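Local coordinates for RNA pseudouridylate synthase domain-containing protein 1 (Homo sapiens, PDB 5VBB) that probably acts as an RNA-binding pseudouridine synthase of the RluA family, converting uridine to pseudouridine within RNA chains, at residues Gly105-Glu109 with Ser110-Ile114; His153-Ala157 with Gly158-Ser162; Gln245-Asp248 with Gln249-Ala253. All coordinates share one frame; numbering follows the deposited sequence.

Contact 1 of 3, residues Gly105-Glu109 with Ser110-Ile114; sequences GHIQE and SRVTI
Val112 reaches back with one methyl, CG2, to the stem of Glu109 and to Ile107, closing a bend in the chain where a loop turns into a strand. The apolar touches come first. Glu109 CB lies 3.8 Å from Val112 CG2, the two side chains crossing at a slant. Ile107 adds its branch methyl, with CG2 4.3 Å from Val112 CG2, a looser approach made although the CA atoms of Ile107 and Val112 are 9.2 Å apart. Val112 holds CG1 anti to its own backbone N (chi1 178°), which leaves CG2 beside that N and directed back along the chain at the bend.

The polar group at this spot is the Glu109 carboxylate. Its chain kinks at chi2 (92°) and folds over the bend, so that OE1 comes within 4.0 Å of Val112 CG2 and 3.7 Å of Ile107 CG2. These are van der Waals contacts of an oxygen with methyls, and no hydrogen bond joins 105-109 to 110-114. The backbone makes the bend instead: Gln108 and Ser110 take helix-like steps around a more extended Glu109, bringing Glu109 C to 3.3 Å from Arg111 N. Ser110 CB sits close to this corner, whereas the Arg111 side chain leads away from it, where its NH2 forms a salt bridge with Asp147.

Beyond the bend, backbone hydrogen bonds of Ser110 with Val150, Val112 with Leu148 and Ile114 with Thr146 pair strand 111-114 antiparallel with strand 146-156. Buried Ile107 packs on Val150 of that same strand and on His185, Val112 touches Leu183, and the bend thus connects strand 96-104 to strand 111-114 at the surface of the antiparallel sheet.

Contact 2 of 3, residues His153-Ala157 with Gly158-Ser162; sequences HGLYA and GDPVS
Tyr156 sets its CB against both methyls of Val161, 3.6 Å from Val161 CG1, in the close-packed part of a beta hairpin with a two-residue loop, a type I' turn from Tyr156 to Asp159. Val161, with CG1 anti to its carbonyl carbon (chi1 -57°), lays both methyls against that CB, while Tyr156 has its ring anti to the backbone N and led away, its OH hydrogen-bonded to Asp235. Trp238 packs on the same face, touching Tyr156 and Val161. Four backbone hydrogen bonds tie the strands. Gly154 and Val161 form one reciprocal pair, and the bond from Val161 N to Gly154 O is nearly straight (175°). Tyr156 and Asp159 form the other: Tyr156 N meets Asp159 O in the carbonyl plane at 2.8 Å, but Asp159 N approaches Tyr156 O from above its plane. A CA-H...O contact, Leu155 CA to Asp159 O at 3.2 Å, lies between these pairs.

The turn and the Leu155/Pro160 face are looser. Leu155 CD2 only grazes the Pro160 ring, 4.4 Å from Pro160 CD, and Ala157 and Gly158 are exposed, both at positive phi as type I' demands. Water meets several polar atoms round the turn: one molecule accepts from Gly158 N at 2.8 Å and gives a weak bond to Leu155 O. A second donates to Tyr156 O and to Asp159 OD2, each 2.7 Å away. With an alanine at Asp159, this water would probably lose one of its two acceptors and Arg104 its weak, long ion-pair mate.

At the buried end, Ser162 OG stands obliquely to the His153 ring, 3.5 Å from His153 CD2, and is hydrogen-bonded to Gly105 O and Ile107 N. The chemistry thus divides: protein groups meet the polar atoms at the inner end, while at the turn water supplements the protein's own bonds.

Contact 3 of 3, residues Gln245-Asp248 with Gln249-Ala253; sequences QSLD and QLVQA
Ser246 is the N-cap of helix 247-256: its OG accepts from Gln249 N at 3.3 Å, an almost straight bond (173°). With OG anti to the Ser246 N (chi1 168°), the hydroxyl leans forward over the first turn and also brushes the Gln249 stem, 3.4 Å from Gln249 CG. Regular helix bonds follow: Leu250 N to Ser246 O, Val251 N to Leu247 O at 2.9 Å, and Gln252 N to Asp248 O. Asp248 O is gripped twice, for a water also donates to it at 2.7 Å and in turn accepts from Gln252 NE2 at 3.0 Å, linking the glutamine's amide to the carbonyl one turn earlier. The Asp248 carboxylate, in the first turn, would be expected to interact favourably with the positive end of the helix dipole.

Ahead of the cap, Gln245 spends its NE2 outside the helix, on Val150 O and Ser110 O. The apolar faces of Leu247 and Leu250 rest on Leu151 of strand 146-156, and Leu247 and Val251 both touch Phe211 of strand 208-216. Within the helix, Leu247 CD1 meets Val251 CG2 one turn on, 4.2 Å away, and at the entrance Gln245 CB lies 4.1 Å from Leu250 CD1.

How the contacts relate
The three contacts follow one another along the chain, and all three involve strand 146-156: contact 2 includes its end, contact 1 pairs with it, and contact 3 packs on it. Contacts 1 and 2, with centres about 15 Å apart, touch directly: Gly105 O lies 2.7 Å from Ser162 OG and Ile107 O 2.8 Å from His153 NE2, probable hydrogen bonds that hold the 105-109 loop against the strands just below the hairpin turn. Contact 1 also meets contact 3, centres about 17 Å apart, through Ser110 O and Gln245 NE2 at 3.2 Å. Contacts 2 and 3 do not touch, their nearest atoms being about 7 Å apart. All three lie away from Asp67, assigned by similarity as the active-site residue.

Contact 1 of 3, residues Gly105-Glu109 with Ser110-Ile114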
# COMPACT_ATOMS: atom_id res chain seq x y z
N GLY A 105 -6.67 12.56 -11.14
CA GLY A 105 -6.74 14.01 -10.98
C GLY A 105 -5.51 14.62 -10.35
O GLY A 105 -4.71 13.93 -9.72
N HIS A 106 -5.36 15.94 -10.54
CA HIS A 106 -4.28 16.75 -9.97
C HIS A 106 -4.75 17.29 -8.61
O HIS A 106 -5.65 18.13 -8.58
CB HIS A 106 -3.96 17.94 -10.91
CG HIS A 106 -3.21 17.52 -12.14
ND1 HIS A 106 -3.05 18.38 -13.20
CD2 HIS A 106 -2.51 16.39 -12.39
CE1 HIS A 106 -2.33 17.72 -14.10
NE2 HIS A 106 -1.97 16.52 -13.64
N ILE A 107 -4.16 16.82 -7.49
CA ILE A 107 -4.53 17.28 -6.14
C ILE A 107 -3.80 18.59 -5.92
O ILE A 107 -2.57 18.59 -5.97
CB ILE A 107 -4.16 16.19 -5.12
CG1 ILE A 107 -4.98 14.92 -5.42
CG2 ILE A 107 -4.39 16.67 -3.68
CD1 ILE A 107 -4.72 13.68 -4.54
N GLN A 108 -4.53 19.71 -5.72
CA GLN A 108 -3.88 21.02 -5.61
C GLN A 108 -3.29 21.29 -4.22
O GLN A 108 -2.30 22.00 -4.15
CB GLN A 108 -4.86 22.14 -6.00
CG GLN A 108 -5.47 21.97 -7.39
CD GLN A 108 -4.44 21.91 -8.51
OE1 GLN A 108 -3.38 22.56 -8.46
NE2 GLN A 108 -4.75 21.18 -9.58
N GLU A 109 -3.82 20.69 -3.16
CA GLU A 109 -3.24 20.83 -1.80
C GLU A 109 -1.93 20.03 -1.75
O GLU A 109 -1.90 18.93 -2.28
CB GLU A 109 -4.19 20.24 -0.74
CG GLU A 109 -5.55 20.89 -0.65
CD GLU A 109 -6.69 20.31 -1.47
OE1 GLU A 109 -6.51 19.23 -2.08
OE2 GLU A 109 -7.76 20.96 -1.53
N SER A 110 -0.88 20.54 -1.09
CA SER A 110 0.39 19.80 -1.01
C SER A 110 0.29 18.60 -0.06
O SER A 110 0.96 17.60 -0.27
CB SER A 110 1.54 20.71 -0.60
OG SER A 110 1.59 20.93 0.80
N ARG A 111 -0.53 18.72 0.99
CA ARG A 111 -0.71 17.66 1.98
C ARG A 111 -2.15 17.64 2.43
O ARG A 111 -2.76 18.71 2.60
CB ARG A 111 0.21 17.89 3.20
CG ARG A 111 0.15 16.79 4.26
CD ARG A 111 1.16 17.07 5.34
NE ARG A 111 1.45 15.91 6.18
CZ ARG A 111 2.31 15.92 7.19
NH1 ARG A 111 2.99 17.03 7.47
NH2 ARG A 111 2.53 14.83 7.90
N VAL A 112 -2.71 16.45 2.57
CA VAL A 112 -4.11 16.27 2.98
C VAL A 112 -4.17 15.26 4.11
O VAL A 112 -3.61 14.17 3.98
CB VAL A 112 -4.98 15.78 1.79
CG1 VAL A 112 -6.43 15.53 2.20
CG2 VAL A 112 -4.92 16.76 0.62
N THR A 113 -4.90 15.60 5.16
CA THR A 113 -5.19 14.69 6.27
C THR A 113 -6.56 14.14 5.94
O THR A 113 -7.47 14.92 5.72
CB THR A 113 -5.22 15.45 7.60
OG1 THR A 113 -3.94 16.00 7.83
CG2 THR A 113 -5.56 14.56 8.75
N ILE A 114 -6.71 12.83 5.83
CA ILE A 114 -8.00 12.21 5.49
C ILE A 114 -8.41 11.47 6.72
O ILE A 114 -7.77 10.48 7.11
CB ILE A 114 -7.94 11.26 4.29
CG1 ILE A 114 -7.12 11.87 3.13
CG2 ILE A 114 -9.39 10.94 3.88
CD1 ILE A 114 -6.74 10.94 2.08

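Contact 2 of 3, residues His153-Ala157 with Gly158-Ser162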
# COMPACT_ATOMS: atom_id res chain seq x y z
N HIS A 153 2.62 15.97 -10.15
CA HIS A 153 1.48 15.98 -11.06
C HIS A 153 2.04 15.51 -12.38
O HIS A 153 3.18 15.82 -12.73
CB HIS A 153 0.87 17.38 -11.24
CG HIS A 153 0.09 17.87 -10.07
ND1 HIS A 153 -0.23 19.21 -9.94
CD2 HIS A 153 -0.46 17.20 -9.03
CE1 HIS A 153 -0.88 19.32 -8.80
NE2 HIS A 153 -1.07 18.13 -8.23
N GLY A 154 1.22 14.79 -13.13
CA GLY A 154 1.60 14.30 -14.45
C GLY A 154 0.42 13.74 -15.19
O GLY A 154 -0.72 13.88 -14.74
N LEU A 155 0.70 12.98 -16.26
CA LEU A 155 -0.35 12.30 -16.98
C LEU A 155 -0.07 10.80 -16.94
O LEU A 155 1.09 10.41 -17.08
CB LEU A 155 -0.46 12.75 -18.45
CG LEU A 155 -0.61 14.25 -18.74
CD1 LEU A 155 -0.48 14.49 -20.19
CD2 LEU A 155 -1.93 14.80 -18.20
N TYR A 156 -1.12 9.96 -16.72
CA TYR A 156 -1.01 8.52 -16.80
C TYR A 156 -1.88 8.11 -17.99
O TYR A 156 -3.09 8.36 -17.97
CB TYR A 156 -1.45 7.80 -15.52
CG TYR A 156 -1.06 6.35 -15.62
CD1 TYR A 156 0.25 5.95 -15.38
CD2 TYR A 156 -1.91 5.43 -16.23
CE1 TYR A 156 0.67 4.66 -15.65
CE2 TYR A 156 -1.50 4.14 -16.51
CZ TYR A 156 -0.20 3.76 -16.22
OH TYR A 156 0.20 2.49 -16.49
N ALA A 157 -1.26 7.56 -19.06
CA ALA A 157 -1.94 7.19 -20.28
C ALA A 157 -2.78 8.40 -20.76
O ALA A 157 -3.95 8.27 -21.09
CB ALA A 157 -2.82 5.96 -20.06
N GLY A 158 -2.17 9.59 -20.69
CA GLY A 158 -2.79 10.84 -21.13
C GLY A 158 -3.84 11.47 -20.22
O GLY A 158 -4.39 12.51 -20.58
N ASP A 159 -4.09 10.91 -19.05
CA ASP A 159 -5.09 11.45 -18.12
C ASP A 159 -4.40 12.09 -16.89
O ASP A 159 -3.41 11.56 -16.41
CB ASP A 159 -6.08 10.35 -17.71
CG ASP A 159 -6.83 9.71 -18.89
OD1 ASP A 159 -7.10 10.43 -19.88
OD2 ASP A 159 -7.18 8.51 -18.81
N PRO A 160 -4.94 13.21 -16.36
CA PRO A 160 -4.31 13.85 -15.19
C PRO A 160 -4.30 12.96 -13.95
O PRO A 160 -5.33 12.39 -13.58
CB PRO A 160 -5.17 15.10 -14.97
CG PRO A 160 -6.42 14.87 -15.73
CD PRO A 160 -6.09 13.99 -16.85
N VAL A 161 -3.13 12.77 -13.38
CA VAL A 161 -3.01 11.99 -12.17
C VAL A 161 -2.00 12.66 -11.23
O VAL A 161 -1.11 13.42 -11.66
CB VAL A 161 -2.60 10.49 -12.38
CG1 VAL A 161 -3.56 9.74 -13.30
CG2 VAL A 161 -1.17 10.35 -12.80
N SER A 162 -2.07 12.25 -9.98
CA SER A 162 -1.11 12.69 -8.96
C SER A 162 -0.33 11.51 -8.40
O SER A 162 -0.93 10.54 -7.96
CB SER A 162 -1.82 13.37 -7.79
OG SER A 162 -2.50 14.53 -8.24
O HOH W 1 0.61 9.87 -20.24
O HOH W 2 -5.40 7.02 -17.53

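Contact 3 of 3, residues Gln245-Asp248 with Gln249-Ala253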
# COMPACT_ATOMS: atom_id res chain seq x y z
N GLN A 245 6.98 17.68 -4.35
CA GLN A 245 7.85 17.32 -3.21
C GLN A 245 8.81 16.22 -3.57
O GLN A 245 8.53 15.41 -4.45
CB GLN A 245 6.98 16.94 -1.99
CG GLN A 245 6.44 18.18 -1.32
CD GLN A 245 5.39 17.95 -0.26
OE1 GLN A 245 5.68 18.03 0.96
NE2 GLN A 245 4.13 17.84 -0.73
N SER A 246 9.93 16.18 -2.86
CA SER A 246 10.99 15.20 -3.06
C SER A 246 10.70 13.92 -2.26
O SER A 246 10.64 13.99 -1.03
CB SER A 246 12.32 15.77 -2.60
OG SER A 246 13.32 14.77 -2.53
N LEU A 247 10.63 12.77 -2.92
CA LEU A 247 10.44 11.50 -2.22
C LEU A 247 11.66 11.12 -1.38
O LEU A 247 11.46 10.54 -0.31
CB LEU A 247 10.12 10.39 -3.22
CG LEU A 247 9.81 9.01 -2.66
CD1 LEU A 247 8.67 9.06 -1.63
CD2 LEU A 247 9.44 8.10 -3.79
N ASP A 248 12.89 11.41 -1.84
CA ASP A 248 14.10 11.10 -1.06
C ASP A 248 14.05 11.80 0.28
O ASP A 248 14.33 11.19 1.31
CB ASP A 248 15.38 11.55 -1.79
CG ASP A 248 15.78 10.73 -2.99
OD1 ASP A 248 15.50 9.52 -3.00
OD2 ASP A 248 16.44 11.30 -3.89
N GLN A 249 13.71 13.12 0.26
CA GLN A 249 13.60 13.88 1.48
C GLN A 249 12.50 13.37 2.40
O GLN A 249 12.69 13.33 3.62
CB GLN A 249 13.35 15.36 1.15
CG GLN A 249 14.53 16.03 0.43
CD GLN A 249 15.61 16.40 1.40
OE1 GLN A 249 16.52 15.63 1.69
NE2 GLN A 249 15.50 17.56 2.01
N LEU A 250 11.34 12.98 1.82
CA LEU A 250 10.26 12.46 2.63
C LEU A 250 10.64 11.12 3.23
O LEU A 250 10.25 10.86 4.35
CB LEU A 250 8.94 12.36 1.84
CG LEU A 250 8.33 13.71 1.49
CD1 LEU A 250 7.35 13.56 0.38
CD2 LEU A 250 7.67 14.36 2.70
N VAL A 251 11.48 10.32 2.54
CA VAL A 251 11.94 9.03 3.12
C VAL A 251 12.86 9.30 4.29
O VAL A 251 12.75 8.62 5.30
CB VAL A 251 12.60 8.11 2.06
CG1 VAL A 251 13.36 6.94 2.70
CG2 VAL A 251 11.55 7.60 1.10
N GLN A 252 13.73 10.31 4.19
CA GLN A 252 14.55 10.71 5.35
C GLN A 252 13.66 11.15 6.53
O GLN A 252 13.95 10.83 7.67
CB GLN A 252 15.52 11.86 4.99
CG GLN A 252 16.58 11.51 3.96
CD GLN A 252 17.42 10.36 4.42
OE1 GLN A 252 18.01 10.41 5.50
NE2 GLN A 252 17.39 9.26 3.70
N ALA A 253 12.54 11.83 6.27
CA ALA A 253 11.64 12.22 7.37
C ALA A 253 10.91 11.00 7.96
O ALA A 253 10.78 10.90 9.18
CB ALA A 253 10.63 13.28 6.92
O HOH W 3 16.10 9.15 1.01